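Local coordinates for protein importin-95 (PDB 4XRI) that carries proteins into the nucleus as an importin-beta transport receptor built of HEAT repeats, and probably binds a small GTPase, at residues A[139-144]-A[161-166]; A[143-148]-A[183-188]. The protein carries 2 engineered substitutions. All blocks are in the same frame, centred on the assembly; numbering follows the deposited sequence.

Contact 1. Residues A[139-144]-A[161-166]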
loop_
_atom_site.group_PDB
_atom_site.type_symbol
_atom_site.label_atom_id
_atom_site.label_comp_id
_atom_site.label_asym_id
_atom_site.label_seq_id
_atom_site.Cartn_x
_atom_site.Cartn_y
_atom_site.Cartn_z
ATOM N N GLU A 139 -37.162 -0.252 21.129
ATOM C CA GLU A 139 -37.731 -1.597 21.052
ATOM C C GLU A 139 -36.856 -2.573 20.270
ATOM O O GLU A 139 -37.029 -3.789 20.377
ATOM C CB GLU A 139 -39.122 -1.556 20.412
ATOM C CG GLU A 139 -40.112 -0.613 21.079
ATOM C CD GLU A 139 -40.108 0.775 20.467
ATOM O OE1 GLU A 139 -39.125 1.126 19.782
ATOM O OE2 GLU A 139 -41.096 1.513 20.667
ATOM N N LEU A 140 -35.913 -2.038 19.501
ATOM C CA LEU A 140 -35.225 -2.816 18.471
ATOM C C LEU A 140 -34.415 -4.016 18.969
ATOM O O LEU A 140 -34.705 -5.155 18.600
ATOM C CB LEU A 140 -34.298 -1.907 17.668
ATOM C CG LEU A 140 -33.541 -2.650 16.567
ATOM C CD1 LEU A 140 -34.515 -3.308 15.599
ATOM C CD2 LEU A 140 -32.598 -1.717 15.831
ATOM N N MET A 141 -33.393 -3.766 19.783
ATOM C CA MET A 141 -32.459 -4.823 20.165
ATOM C C MET A 141 -33.141 -5.939 20.954
ATOM O O MET A 141 -32.779 -7.107 20.821
ATOM C CB MET A 141 -31.293 -4.246 20.973
ATOM C CG MET A 141 -30.431 -3.241 20.206
ATOM S SD MET A 141 -30.008 -3.749 18.522
ATOM C CE MET A 141 -29.048 -5.232 18.818
ATOM N N HIS A 142 -34.127 -5.578 21.770
ATOM C CA HIS A 142 -34.908 -6.569 22.502
ATOM C C HIS A 142 -35.685 -7.447 21.525
ATOM O O HIS A 142 -35.773 -8.661 21.701
ATOM C CB HIS A 142 -35.865 -5.892 23.487
ATOM C CG HIS A 142 -36.640 -6.852 24.336
ATOM N ND1 HIS A 142 -36.100 -7.471 25.442
ATOM C CD2 HIS A 142 -37.913 -7.301 24.235
ATOM C CE1 HIS A 142 -37.010 -8.260 25.989
ATOM N NE2 HIS A 142 -38.117 -8.176 25.276
ATOM N N ALA A 143 -36.236 -6.821 20.490
ATOM C CA ALA A 143 -37.009 -7.530 19.480
ATOM C C ALA A 143 -36.116 -8.460 18.664
ATOM O O ALA A 143 -36.499 -9.589 18.361
ATOM C CB ALA A 143 -37.723 -6.542 18.569
ATOM N N LEU A 144 -34.928 -7.978 18.314
ATOM C CA LEU A 144 -33.974 -8.767 17.540
ATOM C C LEU A 144 -33.481 -9.980 18.323
ATOM O O LEU A 144 -33.395 -11.082 17.786
ATOM C CB LEU A 144 -32.784 -7.904 17.114
ATOM C CG LEU A 144 -33.055 -6.798 16.091
ATOM C CD1 LEU A 144 -31.780 -6.015 15.807
ATOM C CD2 LEU A 144 -33.627 -7.384 14.809
ATOM N N THR A 161 -28.486 -11.984 11.604
ATOM C CA THR A 161 -27.752 -11.227 10.600
ATOM C C THR A 161 -27.812 -9.725 10.879
ATOM O O THR A 161 -26.817 -9.013 10.729
ATOM C CB THR A 161 -28.306 -11.515 9.190
ATOM O OG1 THR A 161 -28.130 -12.903 8.881
ATOM C CG2 THR A 161 -27.586 -10.686 8.150
ATOM N N ALA A 162 -28.983 -9.255 11.299
ATOM C CA ALA A 162 -29.175 -7.844 11.622
ATOM C C ALA A 162 -28.376 -7.456 12.859
ATOM O O ALA A 162 -27.758 -6.391 12.905
ATOM C CB ALA A 162 -30.655 -7.541 11.826
ATOM N N ILE A 163 -28.393 -8.333 13.859
ATOM C CA ILE A 163 -27.614 -8.144 15.076
ATOM C C ILE A 163 -26.125 -8.017 14.758
ATOM O O ILE A 163 -25.433 -7.145 15.290
ATOM C CB ILE A 163 -27.839 -9.307 16.066
ATOM C CG1 ILE A 163 -29.224 -9.192 16.713
ATOM C CG2 ILE A 163 -26.758 -9.325 17.133
ATOM C CD1 ILE A 163 -29.607 -10.402 17.544
ATOM N N GLY A 164 -25.644 -8.883 13.873
ATOM C CA GLY A 164 -24.254 -8.865 13.457
ATOM C C GLY A 164 -23.882 -7.583 12.737
ATOM O O GLY A 164 -22.822 -7.009 12.983
ATOM N N PHE A 165 -24.763 -7.137 11.845
ATOM C CA PHE A 165 -24.567 -5.894 11.099
ATOM C C PHE A 165 -24.440 -4.700 12.033
ATOM O O PHE A 165 -23.587 -3.831 11.843
ATOM C CB PHE A 165 -25.724 -5.658 10.122
ATOM C CG PHE A 165 -25.719 -6.573 8.932
ATOM C CD1 PHE A 165 -24.645 -7.411 8.686
ATOM C CD2 PHE A 165 -26.786 -6.582 8.048
ATOM C CE1 PHE A 165 -24.639 -8.247 7.589
ATOM C CE2 PHE A 165 -26.783 -7.412 6.945
ATOM C CZ PHE A 165 -25.707 -8.247 6.715
ATOM N N ILE A 166 -25.300 -4.669 13.044
ATOM C CA ILE A 166 -25.326 -3.583 14.012
ATOM C C ILE A 166 -24.091 -3.608 14.913
ATOM O O ILE A 166 -23.473 -2.571 15.163
ATOM C CB ILE A 166 -26.603 -3.650 14.871
ATOM C CG1 ILE A 166 -27.826 -3.310 14.017
ATOM C CG2 ILE A 166 -26.509 -2.705 16.056
ATOM C CD1 ILE A 166 -29.150 -3.558 14.708
#
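The Phe165 ring takes no part in the contact between the segments and does not touch segment 139-144. One of its faces lies over the carbonyl oxygen Thr161 O of its own helix, 3.2 Å above the ring plane and offset toward the rim. Around the ring, Gln118, Gln122 and Ala125 of helix 114-131 make further contact. The interface itself is formed by aliphatic side chains and one thioether. Segments 139-144 and 161-166 lie on successive helices, 140-150 and 153-168, whose short axes make an angle of 139°, so the pair is roughly antiparallel. This is the helical hairpin geometry of a HEAT-type solenoid. Leu144 and Ile163 slide past each other in opposite directions. Leu144 CB comes to 3.8 Å from Ile163 CG1, and Ile163 CD1 lies 3.9 Å from the backbone oxygen Leu144 O. Ile166 extends its CD1 as a tip that three residues meet. Leu144 CD1 touches Ile166 CD1 tip to tip at 3.8 Å. Met141 SD reaches the same Ile166 CD1 at 3.9 Å, because the methionine chain bends at chi2 (-45°) and again at chi3 (-63°). Leu140 CD2 is a little farther from Ile166 CD1, at 4.1 Å. Ala162 CB closes the other end against Leu144 CD2, at 4.2 Å. An alanine at Ile163 would remove CG1, CG2 and CD1, and would probably loosen the packing against Leu144 and against Ile185 of helix 182-193. All six touching residues are buried, and no hydrogen bond or salt bridge crosses between the segments. The contact therefore rests on hydrophobic burial and the fit of side-chain shapes.

Contact 2. Residues A[143-148]-A[183-188]. Engineered in segment 143-148: Ala148 (natural residue Val).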
loop_
_atom_site.group_PDB
_atom_site.type_symbol
_atom_site.label_atom_id
_atom_site.label_comp_id
_atom_site.label_asym_id
_atom_site.label_seq_id
_atom_site.Cartn_x
_atom_site.Cartn_y
_atom_site.Cartn_z
ATOM N N ALA A 143 -36.236 -6.821 20.490
ATOM C CA ALA A 143 -37.009 -7.530 19.480
ATOM C C ALA A 143 -36.116 -8.460 18.664
ATOM O O ALA A 143 -36.499 -9.589 18.361
ATOM C CB ALA A 143 -37.723 -6.542 18.569
ATOM N N LEU A 144 -34.928 -7.978 18.314
ATOM C CA LEU A 144 -33.974 -8.767 17.540
ATOM C C LEU A 144 -33.481 -9.980 18.323
ATOM O O LEU A 144 -33.395 -11.082 17.786
ATOM C CB LEU A 144 -32.784 -7.904 17.114
ATOM C CG LEU A 144 -33.055 -6.798 16.091
ATOM C CD1 LEU A 144 -31.780 -6.015 15.807
ATOM C CD2 LEU A 144 -33.627 -7.384 14.809
ATOM N N VAL A 145 -33.150 -9.764 19.591
ATOM C CA VAL A 145 -32.700 -10.844 20.462
ATOM C C VAL A 145 -33.815 -11.866 20.661
ATOM O O VAL A 145 -33.576 -13.073 20.663
ATOM C CB VAL A 145 -32.234 -10.309 21.837
ATOM C CG1 VAL A 145 -32.059 -11.446 22.831
ATOM C CG2 VAL A 145 -30.940 -9.524 21.692
ATOM N N ARG A 146 -35.038 -11.368 20.811
ATOM C CA ARG A 146 -36.201 -12.232 20.975
ATOM C C ARG A 146 -36.419 -13.063 19.714
ATOM O O ARG A 146 -36.615 -14.278 19.783
ATOM C CB ARG A 146 -37.445 -11.401 21.299
ATOM C CG ARG A 146 -38.646 -12.211 21.752
ATOM C CD ARG A 146 -39.812 -11.296 22.089
ATOM N NE ARG A 146 -41.069 -12.024 22.240
ATOM C CZ ARG A 146 -41.613 -12.355 23.407
ATOM N NH1 ARG A 146 -42.761 -13.015 23.441
ATOM N NH2 ARG A 146 -41.013 -12.022 24.542
ATOM N N ASN A 147 -36.374 -12.401 18.560
ATOM C CA ASN A 147 -36.486 -13.081 17.274
ATOM C C ASN A 147 -35.418 -14.155 17.100
ATOM O O ASN A 147 -35.701 -15.256 16.631
ATOM C CB ASN A 147 -36.384 -12.082 16.119
ATOM C CG ASN A 147 -37.566 -11.140 16.046
ATOM O OD1 ASN A 147 -38.548 -11.297 16.769
ATOM N ND2 ASN A 147 -37.482 -10.159 15.155
ATOM N N ALA A 148 -34.188 -13.820 17.482
ATOM C CA ALA A 148 -33.047 -14.716 17.319
ATOM C C ALA A 148 -33.193 -15.981 18.155
ATOM O O ALA A 148 -32.617 -17.018 17.835
ATOM C CB ALA A 148 -31.756 -13.993 17.681
ATOM N N ASN A 183 -24.702 -8.955 27.091
ATOM C CA ASN A 183 -24.827 -10.362 27.450
ATOM C C ASN A 183 -26.001 -11.035 26.752
ATOM O O ASN A 183 -25.920 -12.204 26.369
ATOM C CB ASN A 183 -24.970 -10.524 28.961
ATOM C CG ASN A 183 -24.946 -11.978 29.391
ATOM O OD1 ASN A 183 -25.991 -12.595 29.603
ATOM N ND2 ASN A 183 -23.748 -12.538 29.513
ATOM N N ALA A 184 -27.090 -10.290 26.592
ATOM C CA ALA A 184 -28.280 -10.806 25.924
ATOM C C ALA A 184 -27.980 -11.130 24.466
ATOM O O ALA A 184 -28.398 -12.167 23.948
ATOM C CB ALA A 184 -29.422 -9.807 26.020
ATOM N N ILE A 185 -27.249 -10.233 23.813
ATOM C CA ILE A 185 -26.850 -10.421 22.425
ATOM C C ILE A 185 -25.891 -11.600 22.282
ATOM O O ILE A 185 -26.069 -12.457 21.415
ATOM C CB ILE A 185 -26.191 -9.153 21.863
ATOM C CG1 ILE A 185 -27.226 -8.036 21.731
ATOM C CG2 ILE A 185 -25.547 -9.438 20.517
ATOM C CD1 ILE A 185 -26.625 -6.695 21.373
ATOM N N LEU A 186 -24.880 -11.638 23.144
ATOM C CA LEU A 186 -23.888 -12.707 23.120
ATOM C C LEU A 186 -24.534 -14.067 23.359
ATOM O O LEU A 186 -24.197 -15.051 22.700
ATOM C CB LEU A 186 -22.800 -12.456 24.164
ATOM C CG LEU A 186 -21.736 -13.551 24.274
ATOM C CD1 LEU A 186 -21.010 -13.719 22.946
ATOM C CD2 LEU A 186 -20.754 -13.247 25.397
ATOM N N THR A 187 -25.466 -14.112 24.304
ATOM C CA THR A 187 -26.173 -15.347 24.617
ATOM C C THR A 187 -26.973 -15.826 23.410
ATOM O O THR A 187 -26.987 -17.016 23.094
ATOM C CB THR A 187 -27.117 -15.168 25.823
ATOM O OG1 THR A 187 -26.345 -14.910 27.003
ATOM C CG2 THR A 187 -27.952 -16.417 26.044
ATOM N N ALA A 188 -27.619 -14.885 22.729
ATOM C CA ALA A 188 -28.464 -15.206 21.583
ATOM C C ALA A 188 -27.659 -15.792 20.425
ATOM O O ALA A 188 -28.077 -16.775 19.810
ATOM C CB ALA A 188 -29.221 -13.968 21.121
#
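Helices 140-150 and 182-193 pack side by side in the HEAT-repeat solenoid of importin beta. Their segments 143-148 and 183-188 run nearly parallel, with 23° between the short axes and a closest axial approach of 9.6 Å. Val145 is the main side chain of the contact. Its CB points toward the opposite helix, and the two methyls branch to different partners. CG1 stands anti to the backbone N (chi1 168°). It lies 3.9 Å from the backbone oxygen Ala184 O and 4.2 Å from Ala188 CB. Ala184 CB is looser, at 4.5 Å from Val145 CG1. The other methyl, CG2, is anti to the carbonyl carbon and meets Ile185 CG1 at 4.0 Å. The Val145 and Ile185 side chains cross at about a right angle. Ile185 also packs on Phe216 and Val217 of helix 214-217. One turn on from Val145, Ala148 CB faces Ala188 CB at 4.3 Å. Ala148 is an engineered residue that replaces a natural valine. The small residues Ala184 and Ala188 sit one helical turn apart, and Val145 CG1 packs against both. No hydrogen bond joins the two segments; the side chains meet by apolar packing, and Val145 CG1 also rests on the backbone oxygen Ala184 O. On the flank of helix 182-193, Asn183 O accepts from both Thr187 N and Thr187 OG1. The hydroxyl donates over 2.8 Å from Thr187 OG1 to Asn183 O, and it sits above the carbonyl plane, 34° out of it.

From the N terminus, helix 140-150 comes first and serves both contacts, which share Ala143 and Leu144. Contact 1 closes the shorter loop, where the chain turns back into helix 153-168. The chain then passes through helix 172-178 and reaches helix 182-193, where contact 2 closes the longer loop. The span from 143 to 188 holds segment 161-166 within it, but contact 1 begins earlier, so the two loops overlap. Their centres are 8 Å apart. Ile163 CG2 touches Ile185 CG2 at 3.6 Å, and Met141 CE also packs on Ile185 CD1. The three helices thus share one hydrophobic core that joins the helical hairpin 140-168 to helix 182-193, beyond the short helix 172-178.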